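Local coordinates for DinB-like Protein (Bacillus cereus ATCC 10987, PDB 3DI5), which binds a divalent metal ion, nickel in this crystal, and belongs to the DinB family, its biochemical role otherwise being unknown, at residues A[21-32]-A[75-86]; A[55-63]-A[118-126]. All blocks are in the same frame, centred on the assembly; numbering follows the deposited sequence.

In the fold
Both contacts tie together helices of the four-helix DinB bundle, on opposite sides of the chain's centre and about 24 Å apart between their centres. Contact 1 joins the end of helix 6-26 and the loop after it to the start of helix 78-99; it is partly buried, with leucines on its inner side and amide, carboxylate and guanidinium groups along its outer margin. Contact 2 sets the end of helix 43-58 and the turn beyond it against the start of helix 118-142; it is buried and almost wholly apolar, built round a phenylalanine ring. The two share no helix, and contact 2 lies nearer the nickel site of H49, H128 and H132.

Contact 1 (A[21-32]-A[75-86]); sequences QKMLDVLTDESL and PTSAKTIADGYR
Q21 lies across R86, and from CG outward its side chain meets helix 78-99. The bond to CB runs past that helix rather than straight at it; with CG anti to the backbone N (chi1 -175°) and a bend at chi2, the amide swings over. CG passes R86 NH2 at 3.9 Å, and CD brings the amide plane over the guanidinium, the two stacked 24° apart. OE1 rests 3.3 Å from R86 CA and meets the edge of the Y85 ring in its plane. NE2 donates almost straight to A82 O (3.0 Å), from the face of that carbonyl opposite R86 N, and gives its other hydrogen to D25 OD1. D25 in turn forms a long, weak salt bridge with R86. Further in, L24 CD1 presses on Y85 CB at 3.3 Å, while L32 CD1 and I81 CD1 meet tip to tip. At the far end D29 OD1 takes the N-H of A78 (2.8 Å) on its syn side, though well out of the carboxylate plane, holding the first turn of the helix that S77 N-caps through weak bonds to OG. L24 and I81 also touch A47 of helix 43-58. This is antiparallel packing in the DinB four-helix bundle, the axes of 21-26 and 78-86 approaching to 8.7 Å.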
loop_
_atom_site.group_PDB
_atom_site.type_symbol
_atom_site.label_atom_id
_atom_site.label_comp_id
_atom_site.label_asym_id
_atom_site.label_seq_id
_atom_site.Cartn_x
_atom_site.Cartn_y
_atom_site.Cartn_z
ATOM N N GLN A 21 -0.656 8.634 -1.106
ATOM C CA GLN A 21 -1.847 9.179 -1.745
ATOM C C GLN A 21 -1.534 10.434 -2.554
ATOM O O GLN A 21 -2.122 10.633 -3.619
ATOM C CB GLN A 21 -2.910 9.487 -0.687
ATOM C CG GLN A 21 -4.252 9.958 -1.243
ATOM C CD GLN A 21 -5.037 8.839 -1.889
ATOM O OE1 GLN A 21 -5.471 7.911 -1.216
ATOM N NE2 GLN A 21 -5.259 8.941 -3.196
ATOM N N LYS A 22 -0.628 11.274 -2.047
ATOM C CA LYS A 22 -0.198 12.491 -2.754
ATOM C C LYS A 22 0.456 12.151 -4.092
ATOM O O LYS A 22 0.217 12.817 -5.097
ATOM C CB LYS A 22 0.805 13.300 -1.925
ATOM C CG LYS A 22 0.224 14.059 -0.744
ATOM C CD LYS A 22 1.272 14.989 -0.068
ATOM C CE LYS A 22 2.585 14.232 0.232
ATOM N NZ LYS A 22 3.470 14.981 1.160
HETATM N N MSE A 23 1.303 11.121 -4.086
HETATM C CA MSE A 23 1.937 10.671 -5.305
HETATM C C MSE A 23 0.929 10.085 -6.295
HETATM O O MSE A 23 0.900 10.473 -7.465
HETATM C CB MSE A 23 3.061 9.710 -4.975
HETATM C CG MSE A 23 4.205 10.446 -4.330
HETATM SE SE MSE A 23 5.566 9.204 -4.148
HETATM C CE MSE A 23 6.627 10.070 -2.766
ATOM N N LEU A 24 0.059 9.218 -5.810
ATOM C CA LEU A 24 -1.008 8.639 -6.629
ATOM C C LEU A 24 -1.883 9.697 -7.225
ATOM O O LEU A 24 -2.345 9.541 -8.342
ATOM C CB LEU A 24 -1.869 7.645 -5.812
ATOM C CG LEU A 24 -1.209 6.279 -5.546
ATOM C CD1 LEU A 24 -2.112 5.373 -4.737
ATOM C CD2 LEU A 24 -0.844 5.594 -6.840
ATOM N N ASP A 25 -2.109 10.782 -6.483
ATOM C CA ASP A 25 -2.984 11.870 -6.936
ATOM C C ASP A 25 -2.386 12.673 -8.100
ATOM O O ASP A 25 -3.119 13.326 -8.833
ATOM C CB ASP A 25 -3.348 12.817 -5.766
ATOM C CG ASP A 25 -4.393 12.218 -4.803
ATOM O OD1 ASP A 25 -5.018 11.188 -5.137
ATOM O OD2 ASP A 25 -4.600 12.786 -3.702
ATOM N N VAL A 26 -1.067 12.610 -8.273
ATOM C CA VAL A 26 -0.380 13.346 -9.349
ATOM C C VAL A 26 -0.333 12.571 -10.676
ATOM O O VAL A 26 -0.056 13.143 -11.731
ATOM C CB VAL A 26 1.069 13.667 -8.926
ATOM C CG1 VAL A 26 1.838 14.316 -10.057
ATOM C CG2 VAL A 26 1.066 14.563 -7.696
ATOM N N LEU A 27 -0.593 11.267 -10.616
ATOM C CA LEU A 27 -0.407 10.392 -11.779
ATOM C C LEU A 27 -1.465 10.737 -12.815
ATOM O O LEU A 27 -2.590 11.120 -12.476
ATOM C CB LEU A 27 -0.458 8.895 -11.374
ATOM C CG LEU A 27 0.854 8.151 -11.034
ATOM C CD1 LEU A 27 1.864 8.935 -10.224
ATOM C CD2 LEU A 27 0.550 6.823 -10.326
ATOM N N THR A 28 -1.069 10.653 -14.080
ATOM C CA THR A 28 -1.966 10.860 -15.201
ATOM C C THR A 28 -2.120 9.518 -15.886
ATOM O O THR A 28 -1.314 8.608 -15.657
ATOM C CB THR A 28 -1.377 11.861 -16.203
ATOM O OG1 THR A 28 -0.145 11.338 -16.721
ATOM C CG2 THR A 28 -1.109 13.201 -15.527
ATOM N N ASP A 29 -3.151 9.410 -16.719
ATOM C CA ASP A 29 -3.415 8.203 -17.494
ATOM C C ASP A 29 -2.233 7.835 -18.374
ATOM O O ASP A 29 -1.875 6.666 -18.476
ATOM C CB ASP A 29 -4.653 8.385 -18.363
ATOM C CG ASP A 29 -5.937 8.447 -17.557
ATOM O OD1 ASP A 29 -5.890 8.327 -16.315
ATOM O OD2 ASP A 29 -7.009 8.611 -18.170
ATOM N N GLU A 30 -1.618 8.843 -18.975
ATOM C CA GLU A 30 -0.467 8.646 -19.858
ATOM C C GLU A 30 0.725 8.077 -19.116
ATOM O O GLU A 30 1.401 7.178 -19.626
ATOM C CB GLU A 30 -0.060 9.976 -20.512
ATOM C CG GLU A 30 0.997 9.834 -21.619
ATOM N N SER A 31 0.978 8.608 -17.915
ATOM C CA SER A 31 2.140 8.215 -17.083
ATOM C C SER A 31 2.141 6.752 -16.697
ATOM O O SER A 31 3.204 6.163 -16.479
ATOM C CB SER A 31 2.216 9.064 -15.806
ATOM O OG SER A 31 1.134 8.798 -14.927
ATOM N N LEU A 32 0.958 6.167 -16.627
ATOM C CA LEU A 32 0.792 4.769 -16.271
ATOM C C LEU A 32 1.540 3.830 -17.207
ATOM O O LEU A 32 1.944 2.742 -16.786
ATOM C CB LEU A 32 -0.704 4.396 -16.252
ATOM C CG LEU A 32 -1.574 5.153 -15.252
ATOM C CD1 LEU A 32 -2.920 4.480 -15.223
ATOM C CD2 LEU A 32 -0.941 5.248 -13.831
ATOM N N PRO A 75 -5.870 -1.225 -13.857
ATOM C CA PRO A 75 -6.751 -0.173 -14.374
ATOM C C PRO A 75 -6.086 0.757 -15.381
ATOM O O PRO A 75 -4.895 1.038 -15.266
ATOM C CB PRO A 75 -7.115 0.611 -13.111
ATOM C CG PRO A 75 -7.031 -0.371 -12.044
ATOM C CD PRO A 75 -5.825 -1.194 -12.384
ATOM N N THR A 76 -6.861 1.258 -16.345
ATOM C CA THR A 76 -6.319 2.203 -17.332
ATOM C C THR A 76 -6.451 3.687 -16.952
ATOM O O THR A 76 -5.846 4.552 -17.597
ATOM C CB THR A 76 -6.882 1.955 -18.741
ATOM O OG1 THR A 76 -8.308 2.063 -18.744
ATOM C CG2 THR A 76 -6.467 0.555 -19.213
ATOM N N SER A 77 -7.196 3.981 -15.887
ATOM C CA SER A 77 -7.414 5.355 -15.467
ATOM C C SER A 77 -6.739 5.599 -14.153
ATOM O O SER A 77 -6.924 4.824 -13.218
ATOM C CB SER A 77 -8.913 5.631 -15.321
ATOM O OG SER A 77 -9.124 6.626 -14.335
ATOM N N ALA A 78 -5.953 6.671 -14.062
ATOM C CA ALA A 78 -5.179 6.936 -12.840
ATOM C C ALA A 78 -6.123 7.332 -11.693
ATOM O O ALA A 78 -5.787 7.177 -10.510
ATOM C CB ALA A 78 -4.109 7.994 -13.071
ATOM N N LYS A 79 -7.332 7.762 -12.040
ATOM C CA LYS A 79 -8.327 8.102 -11.024
ATOM C C LYS A 79 -8.828 6.853 -10.323
ATOM O O LYS A 79 -9.061 6.878 -9.121
ATOM C CB LYS A 79 -9.506 8.882 -11.603
ATOM C CG LYS A 79 -10.135 9.798 -10.565
ATOM C CD LYS A 79 -11.315 10.610 -11.120
ATOM C CE LYS A 79 -12.630 10.168 -10.505
ATOM N NZ LYS A 79 -12.698 10.542 -9.071
ATOM N N THR A 80 -8.993 5.762 -11.066
ATOM C CA THR A 80 -9.333 4.479 -10.447
ATOM C C THR A 80 -8.286 4.020 -9.450
ATOM O O THR A 80 -8.629 3.508 -8.390
ATOM C CB THR A 80 -9.567 3.375 -11.485
ATOM O OG1 THR A 80 -10.597 3.793 -12.376
ATOM C CG2 THR A 80 -10.023 2.086 -10.807
ATOM N N ILE A 81 -7.015 4.195 -9.785
ATOM C CA ILE A 81 -5.922 3.746 -8.928
ATOM C C ILE A 81 -5.823 4.563 -7.634
ATOM O O ILE A 81 -5.813 4.009 -6.532
ATOM C CB ILE A 81 -4.571 3.755 -9.696
ATOM C CG1 ILE A 81 -4.654 2.805 -10.921
ATOM C CG2 ILE A 81 -3.387 3.389 -8.758
ATOM C CD1 ILE A 81 -3.391 2.707 -11.758
ATOM N N ALA A 82 -5.748 5.878 -7.767
ATOM C CA ALA A 82 -5.665 6.775 -6.621
ATOM C C ALA A 82 -6.897 6.642 -5.701
ATOM O O ALA A 82 -6.772 6.654 -4.463
ATOM C CB ALA A 82 -5.491 8.223 -7.115
ATOM N N ASP A 83 -8.081 6.508 -6.302
ATOM C CA ASP A 83 -9.315 6.358 -5.535
ATOM C C ASP A 83 -9.398 5.002 -4.854
ATOM O O ASP A 83 -9.749 4.916 -3.684
ATOM C CB ASP A 83 -10.543 6.584 -6.410
ATOM C CG ASP A 83 -10.730 8.054 -6.777
ATOM O OD1 ASP A 83 -9.774 8.856 -6.592
ATOM O OD2 ASP A 83 -11.816 8.410 -7.268
ATOM N N GLY A 84 -9.060 3.948 -5.593
ATOM C CA GLY A 84 -8.823 2.622 -5.014
ATOM C C GLY A 84 -7.954 2.621 -3.771
ATOM O O GLY A 84 -8.333 2.035 -2.767
ATOM N N TYR A 85 -6.792 3.260 -3.831
ATOM C CA TYR A 85 -5.924 3.368 -2.652
ATOM C C TYR A 85 -6.649 4.068 -1.487
ATOM O O TYR A 85 -6.584 3.603 -0.360
ATOM C CB TYR A 85 -4.658 4.138 -2.975
ATOM C CG TYR A 85 -3.633 4.098 -1.859
ATOM C CD1 TYR A 85 -2.872 2.970 -1.630
ATOM C CD2 TYR A 85 -3.451 5.186 -1.022
ATOM C CE1 TYR A 85 -1.931 2.934 -0.619
ATOM C CE2 TYR A 85 -2.546 5.155 0.000
ATOM C CZ TYR A 85 -1.781 4.034 0.198
ATOM O OH TYR A 85 -0.862 4.020 1.211
ATOM N N ARG A 86 -7.331 5.175 -1.767
ATOM C CA ARG A 86 -8.022 5.930 -0.729
ATOM C C ARG A 86 -9.063 5.043 -0.060
ATOM O O ARG A 86 -9.119 4.962 1.166
ATOM C CB ARG A 86 -8.697 7.180 -1.309
ATOM C CG ARG A 86 -9.454 8.007 -0.270
ATOM C CD ARG A 86 -9.990 9.322 -0.813
ATOM N NE ARG A 86 -8.907 10.178 -1.293
ATOM C CZ ARG A 86 -8.627 10.431 -2.574
ATOM N NH1 ARG A 86 -9.369 9.924 -3.565
ATOM N NH2 ARG A 86 -7.591 11.220 -2.866
HETATM O O HOH W 1 -7.670 9.796 -14.473
#

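Contact 2 (A[55-63]-A[118-126]); sequences PVILSGTGL and NSIFLMTLI
L58 O is gripped twice by T61, which faces F121 across the contact: the backbone N of T61 donates to it, and so does T61 OG1, at 2.7 Å and in the carbonyl plane. OG1 also accepts from L63 N, making an ST turn at T61-L63. With OG1 thus held between the backbone N and the carbonyl carbon (chi1 77°), CG2 is left to lie over one face of the F121 ring, a CH-pi contact 3.6 Å from the ring centroid and 24° off the normal. I57 O comes to the edge of the same ring, in its plane and 3.4 Å from F121 CD2; G60 passes close by, and F111 meets the ring nearly perpendicularly. The contact joins two helices of the DinB bundle that also bring the metal ligands together, H49 from one and H128 and H132 from the other; the I57 side chain is about 7 Å from the nickel ion. I57 CG2 fits 3.6 Å from F121 O, and its CD1 reaches L125 CA. L58 splits its methyls, CD2 against L122 CD2 at 4.0 Å and CD1 against L125 CD2, crossing both leucines at about a right angle. At the other end N118 OD1 sits 3.5 Å from T61 CB and accepts from N109, while ND2 donates to D104 O and to a water that bridges to T61 O.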
loop_
_atom_site.group_PDB
_atom_site.type_symbol
_atom_site.label_atom_id
_atom_site.label_comp_id
_atom_site.label_asym_id
_atom_site.label_seq_id
_atom_site.Cartn_x
_atom_site.Cartn_y
_atom_site.Cartn_z
ATOM N N PRO A 55 -4.873 -5.502 1.226
ATOM C CA PRO A 55 -5.527 -6.774 1.550
ATOM C C PRO A 55 -4.673 -8.048 1.423
ATOM O O PRO A 55 -4.966 -9.005 2.126
ATOM C CB PRO A 55 -6.743 -6.813 0.612
ATOM C CG PRO A 55 -6.469 -5.795 -0.455
ATOM C CD PRO A 55 -5.567 -4.772 0.148
ATOM N N VAL A 56 -3.612 -8.068 0.608
ATOM C CA VAL A 56 -2.838 -9.297 0.418
ATOM C C VAL A 56 -1.914 -9.546 1.617
ATOM O O VAL A 56 -1.834 -10.661 2.160
ATOM C CB VAL A 56 -2.048 -9.269 -0.912
ATOM C CG1 VAL A 56 -1.056 -10.456 -1.000
ATOM C CG2 VAL A 56 -3.034 -9.255 -2.102
ATOM N N ILE A 57 -1.221 -8.502 2.043
ATOM C CA ILE A 57 -0.344 -8.624 3.191
ATOM C C ILE A 57 -1.188 -8.850 4.475
ATOM O O ILE A 57 -0.816 -9.633 5.330
ATOM C CB ILE A 57 0.626 -7.412 3.283
ATOM C CG1 ILE A 57 1.718 -7.529 2.207
ATOM C CG2 ILE A 57 1.181 -7.270 4.686
ATOM C CD1 ILE A 57 2.678 -6.316 2.150
ATOM N N LEU A 58 -2.353 -8.224 4.606
ATOM C CA LEU A 58 -3.075 -8.365 5.865
ATOM C C LEU A 58 -3.968 -9.632 5.952
ATOM O O LEU A 58 -4.555 -9.918 7.022
ATOM C CB LEU A 58 -3.843 -7.071 6.182
ATOM C CG LEU A 58 -2.892 -5.862 6.329
ATOM C CD1 LEU A 58 -3.570 -4.719 6.831
ATOM C CD2 LEU A 58 -1.716 -6.163 7.271
ATOM N N SER A 59 -4.044 -10.410 4.867
ATOM C CA SER A 59 -5.054 -11.478 4.786
ATOM C C SER A 59 -4.900 -12.533 5.872
ATOM O O SER A 59 -5.884 -12.979 6.444
ATOM C CB SER A 59 -5.075 -12.142 3.398
ATOM O OG SER A 59 -3.884 -12.867 3.148
ATOM N N GLY A 60 -3.657 -12.900 6.161
ATOM C CA GLY A 60 -3.356 -13.926 7.157
ATOM C C GLY A 60 -3.596 -13.499 8.591
ATOM O O GLY A 60 -3.604 -14.333 9.486
ATOM N N THR A 61 -3.774 -12.200 8.823
ATOM C CA THR A 61 -4.122 -11.696 10.164
ATOM C C THR A 61 -5.605 -11.969 10.497
ATOM O O THR A 61 -6.018 -11.928 11.656
ATOM C CB THR A 61 -3.909 -10.171 10.301
ATOM O OG1 THR A 61 -4.984 -9.497 9.642
ATOM C CG2 THR A 61 -2.578 -9.731 9.721
ATOM N N GLY A 62 -6.415 -12.194 9.476
ATOM C CA GLY A 62 -7.828 -12.454 9.701
ATOM C C GLY A 62 -8.658 -11.185 9.813
ATOM O O GLY A 62 -9.888 -11.253 9.865
ATOM N N LEU A 63 -7.994 -10.027 9.837
ATOM C CA LEU A 63 -8.681 -8.733 9.815
ATOM C C LEU A 63 -9.332 -8.542 8.445
ATOM O O LEU A 63 -8.647 -8.402 7.445
ATOM C CB LEU A 63 -7.661 -7.628 10.086
ATOM C CG LEU A 63 -8.099 -6.192 10.333
ATOM C CD1 LEU A 63 -8.951 -6.069 11.588
ATOM C CD2 LEU A 63 -6.826 -5.341 10.440
ATOM N N ASN A 118 1.083 -10.217 14.735
ATOM C CA ASN A 118 0.426 -9.252 13.869
ATOM C C ASN A 118 1.260 -7.994 13.601
ATOM O O ASN A 118 1.196 -7.450 12.508
ATOM C CB ASN A 118 -0.951 -8.885 14.395
ATOM C CG ASN A 118 -1.961 -9.968 14.144
ATOM O OD1 ASN A 118 -1.878 -10.673 13.142
ATOM N ND2 ASN A 118 -2.906 -10.125 15.051
ATOM N N SER A 119 2.062 -7.555 14.571
ATOM C CA SER A 119 2.867 -6.337 14.397
ATOM C C SER A 119 3.861 -6.426 13.222
ATOM O O SER A 119 4.153 -5.427 12.559
ATOM C CB SER A 119 3.621 -5.999 15.678
ATOM O OG SER A 119 4.359 -7.105 16.101
ATOM N N ILE A 120 4.350 -7.624 12.960
ATOM C CA ILE A 120 5.279 -7.863 11.876
ATOM C C ILE A 120 4.518 -7.799 10.550
ATOM O O ILE A 120 4.991 -7.228 9.564
ATOM C CB ILE A 120 5.989 -9.216 12.051
ATOM C CG1 ILE A 120 6.830 -9.240 13.336
ATOM C CG2 ILE A 120 6.907 -9.503 10.887
ATOM C CD1 ILE A 120 7.970 -8.223 13.395
ATOM N N PHE A 121 3.311 -8.333 10.508
ATOM C CA PHE A 121 2.494 -8.110 9.311
ATOM C C PHE A 121 2.518 -6.631 8.972
ATOM O O PHE A 121 2.681 -6.229 7.799
ATOM C CB PHE A 121 1.059 -8.546 9.510
ATOM C CG PHE A 121 0.854 -10.027 9.453
ATOM C CD1 PHE A 121 1.125 -10.833 10.550
ATOM C CD2 PHE A 121 0.370 -10.621 8.306
ATOM C CE1 PHE A 121 0.923 -12.185 10.497
ATOM C CE2 PHE A 121 0.152 -11.973 8.266
ATOM C CZ PHE A 121 0.467 -12.763 9.357
ATOM N N LEU A 122 2.314 -5.814 10.006
ATOM C CA LEU A 122 2.080 -4.380 9.816
ATOM C C LEU A 122 3.394 -3.711 9.420
ATOM O O LEU A 122 3.410 -2.822 8.590
ATOM C CB LEU A 122 1.510 -3.724 11.087
ATOM C CG LEU A 122 0.051 -4.023 11.447
ATOM C CD1 LEU A 122 -0.371 -3.222 12.645
ATOM C CD2 LEU A 122 -0.837 -3.738 10.305
HETATM N N MSE A 123 4.490 -4.148 10.024
HETATM C CA MSE A 123 5.809 -3.655 9.671
HETATM C C MSE A 123 6.076 -3.966 8.206
HETATM O O MSE A 123 6.691 -3.177 7.493
HETATM C CB MSE A 123 6.871 -4.339 10.536
HETATM C CG MSE A 123 8.268 -3.887 10.298
HETATM SE SE MSE A 123 9.579 -5.220 10.940
HETATM C CE MSE A 123 9.269 -6.704 9.574
ATOM N N THR A 124 5.620 -5.138 7.776
ATOM C CA THR A 124 5.885 -5.636 6.441
ATOM C C THR A 124 5.087 -4.826 5.431
ATOM O O THR A 124 5.597 -4.491 4.370
ATOM C CB THR A 124 5.644 -7.197 6.353
ATOM O OG1 THR A 124 6.623 -7.874 7.169
ATOM C CG2 THR A 124 5.749 -7.708 4.889
ATOM N N LEU A 125 3.850 -4.478 5.784
ATOM C CA LEU A 125 3.031 -3.654 4.945
ATOM C C LEU A 125 3.713 -2.321 4.612
ATOM O O LEU A 125 3.702 -1.890 3.455
ATOM C CB LEU A 125 1.691 -3.385 5.629
ATOM C CG LEU A 125 0.638 -2.557 4.920
ATOM C CD1 LEU A 125 0.019 -3.319 3.748
ATOM C CD2 LEU A 125 -0.430 -2.139 5.901
ATOM N N ILE A 126 4.256 -1.666 5.631
ATOM C CA ILE A 126 4.871 -0.348 5.482
ATOM C C ILE A 126 6.132 -0.422 4.655
ATOM O O ILE A 126 6.335 0.413 3.775
ATOM C CB ILE A 126 5.209 0.307 6.866
ATOM C CG1 ILE A 126 3.929 0.682 7.601
ATOM C CG2 ILE A 126 6.038 1.575 6.689
ATOM C CD1 ILE A 126 4.149 1.252 8.985
HETATM O O HOH W 2 -5.486 -11.743 14.846
#